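Local coordinates for oxidoreductase (Azotobacter vinelandii, PDB 7D5M), which binds NAD+ in a Rossmann domain and, as a homologue of inositol dehydrogenase in the Gfo/Idh/MocA family, probably oxidises a polyol-like substrate, at residues D47-P50 with G51-R54; V90-N94 with G95-A99; L74-Q77 with E78-P82; Y360-I363 with H364-V367. All coordinates share one frame; numbering follows the deposited sequence.

Contacts 1, 2 and 3 belong to the Rossmann domain, while contact 4 lies in the C-terminal alpha/beta domain. Contacts 1 and 2, both partly buried, touch NAD, with centres about 16 Å apart: residues 47-54 reach the adenosine ribose and residues 90-99 the nicotinamide ribose and the adenine. Contact 3, its centre about 28 Å from that of the chain, closes helix 71-78 at the periphery, and its charged side chains include exposed ones; contact 4, about 9 Å from that centre, is mostly buried. Contacts 1 and 4 share the same device, an aspartate N-cap, but the first adds a salt bridge and the second an isoleucine methyl over a histidine ring.

Contact 1 of 4, residues D47-P50 with G51-R54; sequences DIDP and GRGR. With NAD (nicotinamide-adenine-dinucleotide), chain B.
Asp-47 and Arg-52 meet side-on, the guanidinium presenting NE and NH2 to the two carboxylate oxygens while the two planes stand 43° apart. Arg-52 NE reaches Asp-47 OD2 at 2.8 Å, a nearly straight bond lying close to the guanidinium plane, although OD2 is approached from above its own carboxylate plane. NH2 of Arg-52 goes to the syn lone pair of Asp-47 OD1 at 2.9 Å. A bend of the arginine chain at chi3 (65°) turns its end back over the loop to make this bidentate salt bridge. Asp-49 crosses Arg-52 at about a right angle, its CB placed over one guanidinium face toward the rim. Its carboxylate serves the backbone instead: Asp-49 OD1 accepts from Arg-52 N at 3.1 Å and N-caps helix 50-59. Asp-47 OD1 also accepts from Asp-49 N at 2.9 Å, an Asx turn that shapes the loop leading into the helix. Gly-53 CA packs 3.5 Å from Asp-47 CB. This loop follows strand 39-45 of the Rossmann fold and borders the adenosine ribose, where Ile-48 N donates to NAD O2B at 3.3 Å. With the arginine gripping both its oxygens, the buried Asp-47 carboxylate is probably stabilised as an anion and held beside the ribose hydroxyl.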
loop_
_atom_site.group_PDB
_atom_site.type_symbol
_atom_site.label_atom_id
_atom_site.label_comp_id
_atom_site.label_asym_id
_atom_site.label_seq_id
_atom_site.Cartn_x
_atom_site.Cartn_y
_atom_site.Cartn_z
ATOM N N ASP A 47 15.005 5.631 39.277
ATOM C CA ASP A 47 16.277 5.120 38.705
ATOM C C ASP A 47 16.967 4.178 39.699
ATOM O O ASP A 47 16.828 4.389 40.916
ATOM C CB ASP A 47 17.141 6.316 38.295
ATOM C CG ASP A 47 18.172 6.050 37.216
ATOM O OD1 ASP A 47 18.925 5.066 37.356
ATOM O OD2 ASP A 47 18.221 6.841 36.234
ATOM N N ILE A 48 17.706 3.186 39.188
ATOM C CA ILE A 48 18.598 2.316 40.010
ATOM C C ILE A 48 19.726 3.169 40.600
ATOM O O ILE A 48 20.238 2.804 41.666
ATOM C CB ILE A 48 19.146 1.120 39.200
ATOM C CG1 ILE A 48 19.864 0.104 40.097
ATOM C CG2 ILE A 48 20.045 1.577 38.058
ATOM C CD1 ILE A 48 18.949 -0.627 41.060
ATOM N N ASP A 49 20.110 4.247 39.912
ATOM C CA ASP A 49 21.093 5.252 40.391
ATOM C C ASP A 49 20.279 6.343 41.075
ATOM O O ASP A 49 19.646 7.143 40.394
ATOM C CB ASP A 49 21.955 5.736 39.220
ATOM C CG ASP A 49 22.899 6.892 39.499
ATOM O OD1 ASP A 49 22.672 7.644 40.454
ATOM O OD2 ASP A 49 23.851 7.048 38.716
ATOM N N PRO A 50 20.208 6.364 42.427
ATOM C CA PRO A 50 19.292 7.261 43.127
ATOM C C PRO A 50 19.587 8.746 42.863
ATOM O O PRO A 50 18.634 9.522 42.807
ATOM C CB PRO A 50 19.445 6.950 44.624
ATOM C CG PRO A 50 20.580 5.951 44.736
ATOM C CD PRO A 50 20.973 5.503 43.343
ATOM N N GLY A 51 20.870 9.112 42.753
ATOM C CA GLY A 51 21.300 10.478 42.386
ATOM C C GLY A 51 20.693 10.906 41.057
ATOM O O GLY A 51 20.139 12.030 40.972
ATOM N N ARG A 52 20.772 10.036 40.052
ATOM C CA ARG A 52 20.244 10.318 38.690
ATOM C C ARG A 52 18.706 10.305 38.729
ATOM O O ARG A 52 18.090 11.109 38.006
ATOM C CB ARG A 52 20.824 9.315 37.692
ATOM C CG ARG A 52 20.420 9.575 36.249
ATOM C CD ARG A 52 21.197 8.670 35.312
ATOM N NE ARG A 52 20.847 7.274 35.533
ATOM C CZ ARG A 52 21.628 6.235 35.267
ATOM N NH1 ARG A 52 22.842 6.418 34.760
ATOM N NH2 ARG A 52 21.203 5.008 35.527
ATOM N N GLY A 53 18.100 9.446 39.558
ATOM C CA GLY A 53 16.636 9.423 39.752
ATOM C C GLY A 53 16.130 10.757 40.278
ATOM O O GLY A 53 15.102 11.240 39.793
ATOM N N ARG A 54 16.826 11.347 41.250
ATOM C CA ARG A 54 16.414 12.630 41.866
ATOM C C ARG A 54 16.654 13.773 40.872
ATOM O O ARG A 54 15.768 14.635 40.749
ATOM C CB ARG A 54 17.145 12.892 43.185
ATOM C CG ARG A 54 16.746 14.209 43.832
ATOM C CD ARG A 54 17.228 14.376 45.259
ATOM N NE ARG A 54 16.538 13.470 46.169
ATOM C CZ ARG A 54 17.090 12.422 46.785
ATOM N NH1 ARG A 54 18.367 12.115 46.608
ATOM N NH2 ARG A 54 16.347 11.676 47.582
HETATM P PA NAD B . 14.895 0.251 30.428
HETATM O O1A NAD B . 16.067 -0.593 30.823
HETATM O O2A NAD B . 14.947 1.098 29.196
HETATM O O5B NAD B . 14.489 1.173 31.679
HETATM C C5B NAD B . 14.587 0.709 33.061
HETATM C C4B NAD B . 14.424 1.909 33.962
HETATM O O4B NAD B . 14.141 1.482 35.320
HETATM C C3B NAD B . 15.659 2.812 34.076
HETATM O O3B NAD B . 15.250 4.161 34.250
HETATM C C2B NAD B . 16.347 2.250 35.325
HETATM O O2B NAD B . 17.240 3.138 35.955
HETATM C C1B NAD B . 15.120 2.010 36.193
HETATM N N9A NAD B . 15.305 1.052 37.272
HETATM C C8A NAD B . 15.887 -0.185 37.172
HETATM N N7A NAD B . 15.851 -0.864 38.291
HETATM C C5A NAD B . 15.186 -0.034 39.179
HETATM C C6A NAD B . 14.821 -0.201 40.530
HETATM N N6A NAD B . 15.063 -1.310 41.232
HETATM N N1A NAD B . 14.152 0.819 41.122
HETATM C C2A NAD B . 13.908 1.926 40.404
HETATM N N3A NAD B . 14.190 2.187 39.126
HETATM C C4A NAD B . 14.840 1.153 38.562
HETATM O O3 NAD B . 13.587 -0.690 30.279
HETATM P PN NAD B . 12.250 -0.455 29.389
HETATM O O1N NAD B . 12.496 -0.913 27.979
HETATM O O2N NAD B . 11.763 0.944 29.616
HETATM O O5D NAD B . 11.233 -1.504 30.048
HETATM C C5D NAD B . 10.841 -1.417 31.420
HETATM C C4D NAD B . 9.630 -2.296 31.567
HETATM O O4D NAD B . 8.617 -1.853 30.630
HETATM C C3D NAD B . 9.879 -3.773 31.238
HETATM O O3D NAD B . 9.086 -4.587 32.083
HETATM C C2D NAD B . 9.443 -3.880 29.772
HETATM O O2D NAD B . 9.033 -5.189 29.404
HETATM C C1D NAD B . 8.251 -2.921 29.766
HETATM N N1N NAD B . 7.918 -2.348 28.426
HETATM C C2N NAD B . 6.619 -2.421 27.972
HETATM C C3N NAD B . 6.280 -1.944 26.704
HETATM C C7N NAD B . 4.810 -1.914 26.344
HETATM O O7N NAD B . 3.973 -2.056 27.242
HETATM N N7N NAD B . 4.491 -1.703 25.071
HETATM C C4N NAD B . 7.300 -1.506 25.852
HETATM C C5N NAD B . 8.611 -1.455 26.322
HETATM C C6N NAD B . 8.861 -1.737 27.647
HETATM O O HOH W 1 16.613 9.019 36.065
#

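Contact 2 of 4, residues V90-N94 with G95-A99; sequences VATPN and GTHFA. With NAD (nicotinamide-adenine-dinucleotide), chain B.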
loop_
_atom_site.group_PDB
_atom_site.type_symbol
_atom_site.label_atom_id
_atom_site.label_comp_id
_atom_site.label_asym_id
_atom_site.label_seq_id
_atom_site.Cartn_x
_atom_site.Cartn_y
_atom_site.Cartn_z
ATOM N N VAL A 90 4.695 0.827 37.616
ATOM C CA VAL A 90 5.945 0.026 37.749
ATOM C C VAL A 90 6.538 -0.160 36.345
ATOM O O VAL A 90 5.952 -0.889 35.531
ATOM C CB VAL A 90 5.662 -1.313 38.452
ATOM C CG1 VAL A 90 6.922 -2.152 38.581
ATOM C CG2 VAL A 90 4.995 -1.117 39.803
ATOM N N ALA A 91 7.645 0.516 36.065
ATOM C CA ALA A 91 8.296 0.515 34.734
ATOM C C ALA A 91 9.759 0.120 34.899
ATOM O O ALA A 91 10.605 0.630 34.152
ATOM C CB ALA A 91 8.149 1.866 34.090
ATOM N N THR A 92 10.035 -0.769 35.851
ATOM C CA THR A 92 11.384 -1.326 36.094
ATOM C C THR A 92 11.579 -2.502 35.150
ATOM O O THR A 92 10.659 -2.915 34.455
ATOM C CB THR A 92 11.547 -1.733 37.560
ATOM O OG1 THR A 92 10.473 -2.628 37.860
ATOM C CG2 THR A 92 11.539 -0.551 38.504
ATOM N N PRO A 93 12.794 -3.068 35.060
ATOM C CA PRO A 93 12.967 -4.339 34.355
ATOM C C PRO A 93 12.125 -5.463 34.983
ATOM O O PRO A 93 11.768 -5.386 36.145
ATOM C CB PRO A 93 14.472 -4.598 34.455
ATOM C CG PRO A 93 15.074 -3.220 34.670
ATOM C CD PRO A 93 14.060 -2.493 35.533
ATOM N N ASN A 94 11.856 -6.494 34.185
ATOM C CA ASN A 94 10.838 -7.549 34.438
ATOM C C ASN A 94 11.061 -8.212 35.799
ATOM O O ASN A 94 10.055 -8.489 36.470
ATOM C CB ASN A 94 10.870 -8.626 33.357
ATOM C CG ASN A 94 10.513 -8.088 31.994
ATOM O OD1 ASN A 94 10.030 -6.966 31.873
ATOM N ND2 ASN A 94 10.764 -8.885 30.964
ATOM N N GLY A 95 12.328 -8.434 36.176
ATOM C CA GLY A 95 12.718 -9.200 37.380
ATOM C C GLY A 95 12.194 -8.609 38.676
ATOM O O GLY A 95 12.118 -9.354 39.673
ATOM N N THR A 96 11.852 -7.319 38.699
ATOM C CA THR A 96 11.444 -6.609 39.938
ATOM C C THR A 96 9.927 -6.357 39.968
ATOM O O THR A 96 9.455 -5.837 40.991
ATOM C CB THR A 96 12.238 -5.307 40.113
ATOM O OG1 THR A 96 12.040 -4.515 38.941
ATOM C CG2 THR A 96 13.715 -5.551 40.351
ATOM N N HIS A 97 9.177 -6.703 38.918
ATOM C CA HIS A 97 7.721 -6.397 38.827
ATOM C C HIS A 97 6.972 -7.051 39.991
ATOM O O HIS A 97 6.123 -6.394 40.599
ATOM C CB HIS A 97 7.123 -6.870 37.503
ATOM C CG HIS A 97 7.573 -6.081 36.325
ATOM N ND1 HIS A 97 7.065 -6.310 35.072
ATOM C CD2 HIS A 97 8.472 -5.080 36.204
ATOM C CE1 HIS A 97 7.639 -5.492 34.214
ATOM N NE2 HIS A 97 8.500 -4.719 34.883
ATOM N N PHE A 98 7.271 -8.318 40.277
ATOM C CA PHE A 98 6.537 -9.092 41.307
ATOM C C PHE A 98 6.698 -8.413 42.671
ATOM O O PHE A 98 5.677 -8.099 43.314
ATOM C CB PHE A 98 7.005 -10.546 41.351
ATOM C CG PHE A 98 6.375 -11.320 42.476
ATOM C CD1 PHE A 98 5.109 -11.869 42.343
ATOM C CD2 PHE A 98 7.038 -11.462 43.689
ATOM C CE1 PHE A 98 4.527 -12.564 43.391
ATOM C CE2 PHE A 98 6.449 -12.149 44.739
ATOM C CZ PHE A 98 5.198 -12.703 44.587
ATOM N N ALA A 99 7.941 -8.186 43.105
ATOM C CA ALA A 99 8.267 -7.652 44.451
ATOM C C ALA A 99 7.674 -6.245 44.601
ATOM O O ALA A 99 7.083 -5.948 45.652
ATOM C CB ALA A 99 9.764 -7.656 44.679
HETATM P PA NAD B . 14.895 0.251 30.428
HETATM O O1A NAD B . 16.067 -0.593 30.823
HETATM O O2A NAD B . 14.947 1.098 29.196
HETATM O O5B NAD B . 14.489 1.173 31.679
HETATM C C5B NAD B . 14.587 0.709 33.061
HETATM C C4B NAD B . 14.424 1.909 33.962
HETATM O O4B NAD B . 14.141 1.482 35.320
HETATM C C3B NAD B . 15.659 2.812 34.076
HETATM O O3B NAD B . 15.250 4.161 34.250
HETATM C C2B NAD B . 16.347 2.250 35.325
HETATM O O2B NAD B . 17.240 3.138 35.955
HETATM C C1B NAD B . 15.120 2.010 36.193
HETATM N N9A NAD B . 15.305 1.052 37.272
HETATM C C8A NAD B . 15.887 -0.185 37.172
HETATM N N7A NAD B . 15.851 -0.864 38.291
HETATM C C5A NAD B . 15.186 -0.034 39.179
HETATM C C6A NAD B . 14.821 -0.201 40.530
HETATM N N6A NAD B . 15.063 -1.310 41.232
HETATM N N1A NAD B . 14.152 0.819 41.122
HETATM C C2A NAD B . 13.908 1.926 40.404
HETATM N N3A NAD B . 14.190 2.187 39.126
HETATM C C4A NAD B . 14.840 1.153 38.562
HETATM O O3 NAD B . 13.587 -0.690 30.279
HETATM P PN NAD B . 12.250 -0.455 29.389
HETATM O O1N NAD B . 12.496 -0.913 27.979
HETATM O O2N NAD B . 11.763 0.944 29.616
HETATM O O5D NAD B . 11.233 -1.504 30.048
HETATM C C5D NAD B . 10.841 -1.417 31.420
HETATM C C4D NAD B . 9.630 -2.296 31.567
HETATM O O4D NAD B . 8.617 -1.853 30.630
HETATM C C3D NAD B . 9.879 -3.773 31.238
HETATM O O3D NAD B . 9.086 -4.587 32.083
HETATM C C2D NAD B . 9.443 -3.880 29.772
HETATM O O2D NAD B . 9.033 -5.189 29.404
HETATM C C1D NAD B . 8.251 -2.921 29.766
HETATM N N1N NAD B . 7.918 -2.348 28.426
HETATM C C2N NAD B . 6.619 -2.421 27.972
HETATM C C3N NAD B . 6.280 -1.944 26.704
HETATM C C7N NAD B . 4.810 -1.914 26.344
HETATM O O7N NAD B . 3.973 -2.056 27.242
HETATM N N7N NAD B . 4.491 -1.703 25.071
HETATM C C4N NAD B . 7.300 -1.506 25.852
HETATM C C5N NAD B . 8.611 -1.455 26.322
HETATM C C6N NAD B . 8.861 -1.737 27.647
HETATM O O HOH W 2 8.974 -9.899 38.545
#
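The turn from strand 87-91 into helix 97-106, part of a beta-alpha-beta unit of the Rossmann fold, brings His-97 back against Thr-92 and Asn-94 at the NAD pocket. His-97 NE2 donates to Thr-92 O at 2.8 Å; the oxygen lies near the ring plane, but the donor stands above the carbonyl plane. Asn-94 CA sits over the centre of one ring face in a CH-pi contact, 3.7 Å from the His-97 centroid. On the other ring nitrogen, ND1 is hydrogen-bonded to Pro-116 O, so the imidazole is fixed from both ends. Thr-96 folds back too: its OG1, held between backbone N and carbonyl carbon (chi1 56°), gives a bond of 2.9 Å to Pro-93 O, which also accepts from Thr-96 N. Asn-94 OD1 faces the nicotinamide ribose hydroxyls of NAD, while Pro-93 CD lies 3.4 Å from C8A of the adenine. An alanine in place of His-97 would remove the ring that ties Thr-92 O to Pro-116 O, and is likely to let the turn beneath the ribose shift. With both ring nitrogens bound to backbone carbonyls, the imidazole is held in one orientation beside the ribose.

Contact 3 of 4, residues L74-Q77 with E78-P82; sequences LFEQ and EARRP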
loop_
_atom_site.group_PDB
_atom_site.type_symbol
_atom_site.label_atom_id
_atom_site.label_comp_id
_atom_site.label_asym_id
_atom_site.label_seq_id
_atom_site.Cartn_x
_atom_site.Cartn_y
_atom_site.Cartn_z
ATOM N N LEU A 74 9.693 4.877 49.118
ATOM C CA LEU A 74 8.580 5.603 48.465
ATOM C C LEU A 74 7.269 5.269 49.186
ATOM O O LEU A 74 6.587 6.212 49.620
ATOM C CB LEU A 74 8.524 5.208 46.990
ATOM C CG LEU A 74 7.245 5.589 46.252
ATOM C CD1 LEU A 74 7.154 7.091 46.039
ATOM C CD2 LEU A 74 7.186 4.852 44.924
ATOM N N PHE A 75 6.928 3.984 49.322
ATOM C CA PHE A 75 5.621 3.552 49.883
ATOM C C PHE A 75 5.559 3.946 51.365
ATOM O O PHE A 75 4.529 4.502 51.770
ATOM C CB PHE A 75 5.367 2.059 49.665
ATOM C CG PHE A 75 5.405 1.620 48.223
ATOM C CD1 PHE A 75 5.195 2.528 47.193
ATOM C CD2 PHE A 75 5.645 0.297 47.891
ATOM C CE1 PHE A 75 5.241 2.119 45.869
ATOM C CE2 PHE A 75 5.688 -0.109 46.565
ATOM C CZ PHE A 75 5.495 0.804 45.557
ATOM N N GLU A 76 6.629 3.714 52.130
ATOM C CA GLU A 76 6.637 3.969 53.600
ATOM C C GLU A 76 6.520 5.476 53.864
ATOM O O GLU A 76 5.684 5.850 54.708
ATOM C CB GLU A 76 7.888 3.382 54.266
ATOM C CG GLU A 76 8.015 3.748 55.742
ATOM C CD GLU A 76 9.226 3.175 56.469
ATOM O OE1 GLU A 76 10.249 2.885 55.796
ATOM O OE2 GLU A 76 9.142 3.016 57.716
ATOM N N GLN A 77 7.318 6.301 53.178
ATOM C CA GLN A 77 7.364 7.774 53.401
ATOM C C GLN A 77 6.056 8.401 52.916
ATOM O O GLN A 77 5.524 9.289 53.613
ATOM C CB GLN A 77 8.575 8.403 52.712
ATOM C CG GLN A 77 9.903 8.069 53.380
ATOM C CD GLN A 77 9.917 8.488 54.830
ATOM O OE1 GLN A 77 9.606 9.631 55.170
ATOM N NE2 GLN A 77 10.256 7.552 55.697
ATOM N N GLU A 78 5.540 7.962 51.763
ATOM C CA GLU A 78 4.301 8.554 51.197
ATOM C C GLU A 78 3.115 8.250 52.125
ATOM O O GLU A 78 2.249 9.120 52.259
ATOM C CB GLU A 78 4.102 8.078 49.754
ATOM C CG GLU A 78 5.047 8.778 48.791
ATOM C CD GLU A 78 4.715 10.241 48.549
ATOM O OE1 GLU A 78 3.527 10.528 48.224
ATOM O OE2 GLU A 78 5.636 11.092 48.693
ATOM N N ALA A 79 3.089 7.071 52.752
ATOM C CA ALA A 79 2.023 6.615 53.683
ATOM C C ALA A 79 1.886 7.602 54.853
ATOM O O ALA A 79 0.807 7.656 55.459
ATOM C CB ALA A 79 2.337 5.220 54.178
ATOM N N ARG A 80 2.946 8.349 55.166
ATOM C CA ARG A 80 2.980 9.268 56.336
ATOM C C ARG A 80 2.300 10.602 55.999
ATOM O O ARG A 80 1.957 11.331 56.950
ATOM C CB ARG A 80 4.423 9.505 56.778
ATOM C CG ARG A 80 5.115 8.273 57.341
ATOM C CD ARG A 80 6.486 8.694 57.829
ATOM N NE ARG A 80 7.354 7.603 58.244
ATOM C CZ ARG A 80 8.608 7.763 58.667
ATOM N NH1 ARG A 80 9.143 8.972 58.736
ATOM N NH2 ARG A 80 9.329 6.713 59.019
ATOM N N ARG A 81 2.092 10.912 54.716
ATOM C CA ARG A 81 1.580 12.237 54.271
ATOM C C ARG A 81 0.104 12.141 53.901
ATOM O O ARG A 81 -0.298 11.230 53.181
ATOM C CB ARG A 81 2.309 12.754 53.026
ATOM C CG ARG A 81 3.802 12.479 52.966
ATOM C CD ARG A 81 4.384 12.896 51.635
ATOM N NE ARG A 81 3.995 14.248 51.242
ATOM C CZ ARG A 81 4.824 15.270 51.041
ATOM N NH1 ARG A 81 6.132 15.139 51.191
ATOM N NH2 ARG A 81 4.329 16.440 50.686
ATOM N N PRO A 82 -0.733 13.134 54.280
ATOM C CA PRO A 82 -2.139 13.131 53.873
ATOM C C PRO A 82 -2.305 13.312 52.355
ATOM O O PRO A 82 -3.327 12.910 51.838
ATOM C CB PRO A 82 -2.731 14.318 54.651
ATOM C CG PRO A 82 -1.557 15.258 54.834
ATOM C CD PRO A 82 -0.365 14.343 55.041
#
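The Arg-80 guanidinium has Gln-77 NE2 over the centre of one face, 3.4 Å above its plane, while OE2 of Glu-76 approaches obliquely. The amide and guanidinium planes are 68° apart, so the amide meets the face through NE2 and does not stack flat upon it. Both partners belong to the last turn of helix 71-78 in the Rossmann domain, beyond which the chain makes a type I beta turn from Glu-78 to Arg-81. Gln-77 and Arg-80 run side by side in the same direction; a bend in the glutamine at chi2 (-57°) carries its amide across to the extended arginine. Glu-76 lies along the arginine as well, its OE2 3.9 Å from Arg-80 NH2 in a long salt bridge with the flat groups nearly perpendicular, a loose attraction of charges at the exposed surface. On the buried side Leu-74 CD1 rests 3.9 Å from Glu-78 CG, and both side chains touch Ala-43 of strand 39-45. The Glu-78 carboxylate turns to partners beyond the helix, a salt bridge with Arg-66 and hydrogen bonds with Tyr-68 and the amide of Ile-85, which should keep its buried charge compensated. The backbone leaves the helix through successive bonds, Glu-78 N to Leu-74 O, Ala-79 N to Phe-75 O, and finally the shorter-span bond from Arg-80 N to Gln-77 O at 3.2 Å.

Contact 4 of 4, residues Y360-I363 with H364-V367; sequences YPDI and HAGV
With chi1 at 60°, Asp-362 sets its CG between its own backbone N and carbonyl carbon, which swings OD1 over the first turn of helix 363-381 to meet Ala-365 N. The His-364 ring is placed by chi1 -55°, with CG beside the backbone N, and this brings it across the Ile-363 side chain. Asp-362 OD1 accepts from Ala-365 N at 3.1 Å, the donor lying nearly on the C-O axis, and so forms the N-cap of the helix. Behind it, Asp-362 O accepts from Gly-366 N at 3.1 Å, the first regular helical bond. Ile-363 CG2 sits over the centre of the imidazole face as a CH-pi contact, 3.8 Å from the His-364 centroid. At the ring edge, Asp-362 OD2 lies 3.6 Å from His-364 CD2, with carboxylate and ring planes 74° apart. ND1 of His-364 is hydrogen-bonded to Arg-128 on helix 121-133, a helix that Val-367 also touches, so the capped turn joins the C-terminal domain to the Rossmann domain. Replacing Asp-362 by alanine removes the carboxylate and would probably leave Ala-365 N without its side-chain acceptor, so that the first turn may be less firmly held. The aspartate's negative charge at the N-terminal end of the helix is likely to be favoured by the helix dipole, and the methyl on the imidazole face should limit how far the ring can turn.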
loop_
_atom_site.group_PDB
_atom_site.type_symbol
_atom_site.label_atom_id
_atom_site.label_comp_id
_atom_site.label_asym_id
_atom_site.label_seq_id
_atom_site.Cartn_x
_atom_site.Cartn_y
_atom_site.Cartn_z
ATOM N N TYR A 360 -10.621 -2.682 30.602
ATOM C CA TYR A 360 -9.192 -2.332 30.447
ATOM C C TYR A 360 -8.357 -3.566 30.754
ATOM O O TYR A 360 -8.815 -4.491 31.431
ATOM C CB TYR A 360 -8.842 -1.142 31.341
ATOM C CG TYR A 360 -9.188 -1.349 32.791
ATOM C CD1 TYR A 360 -8.293 -1.943 33.666
ATOM C CD2 TYR A 360 -10.434 -1.000 33.277
ATOM C CE1 TYR A 360 -8.619 -2.169 34.993
ATOM C CE2 TYR A 360 -10.775 -1.214 34.602
ATOM C CZ TYR A 360 -9.866 -1.791 35.464
ATOM O OH TYR A 360 -10.213 -1.992 36.765
ATOM N N PRO A 361 -7.107 -3.603 30.260
ATOM C CA PRO A 361 -6.192 -4.689 30.586
ATOM C C PRO A 361 -5.864 -4.642 32.080
ATOM O O PRO A 361 -5.359 -3.644 32.559
ATOM C CB PRO A 361 -4.943 -4.462 29.725
ATOM C CG PRO A 361 -5.244 -3.257 28.861
ATOM C CD PRO A 361 -6.507 -2.602 29.366
ATOM N N ASP A 362 -6.191 -5.719 32.779
ATOM C CA ASP A 362 -6.218 -5.740 34.260
ATOM C C ASP A 362 -5.363 -6.900 34.776
ATOM O O ASP A 362 -4.615 -7.519 34.003
ATOM C CB ASP A 362 -7.664 -5.819 34.750
ATOM C CG ASP A 362 -8.421 -7.050 34.289
ATOM O OD1 ASP A 362 -7.795 -7.957 33.687
ATOM O OD2 ASP A 362 -9.647 -7.084 34.506
ATOM N N ILE A 363 -5.484 -7.179 36.067
ATOM C CA ILE A 363 -4.713 -8.251 36.746
ATOM C C ILE A 363 -4.932 -9.571 35.994
ATOM O O ILE A 363 -3.966 -10.333 35.827
ATOM C CB ILE A 363 -5.113 -8.330 38.236
ATOM C CG1 ILE A 363 -4.200 -9.282 39.011
ATOM C CG2 ILE A 363 -6.580 -8.704 38.399
ATOM C CD1 ILE A 363 -2.746 -8.850 39.063
ATOM N N HIS A 364 -6.161 -9.842 35.555
ATOM C CA HIS A 364 -6.545 -11.121 34.899
ATOM C C HIS A 364 -5.826 -11.237 33.551
ATOM O O HIS A 364 -5.334 -12.325 33.235
ATOM C CB HIS A 364 -8.066 -11.226 34.753
ATOM C CG HIS A 364 -8.793 -11.050 36.040
ATOM N ND1 HIS A 364 -8.734 -11.987 37.041
ATOM C CD2 HIS A 364 -9.585 -10.051 36.492
ATOM C CE1 HIS A 364 -9.468 -11.577 38.060
ATOM N NE2 HIS A 364 -9.991 -10.389 37.752
ATOM N N ALA A 365 -5.738 -10.146 32.792
ATOM C CA ALA A 365 -4.995 -10.130 31.508
ATOM C C ALA A 365 -3.518 -10.426 31.786
ATOM O O ALA A 365 -2.906 -11.210 31.026
ATOM C CB ALA A 365 -5.167 -8.805 30.822
ATOM N N GLY A 366 -2.960 -9.811 32.832
ATOM C CA GLY A 366 -1.561 -10.012 33.237
ATOM C C GLY A 366 -1.296 -11.476 33.548
ATOM O O GLY A 366 -0.281 -12.013 33.059
ATOM N N VAL A 367 -2.192 -12.123 34.297
ATOM C CA VAL A 367 -2.045 -13.568 34.647
ATOM C C VAL A 367 -2.021 -14.404 33.362
ATOM O O VAL A 367 -1.149 -15.285 33.252
ATOM C CB VAL A 367 -3.140 -14.047 35.618
ATOM C CG1 VAL A 367 -3.107 -15.558 35.795
ATOM C CG2 VAL A 367 -3.020 -13.346 36.960
#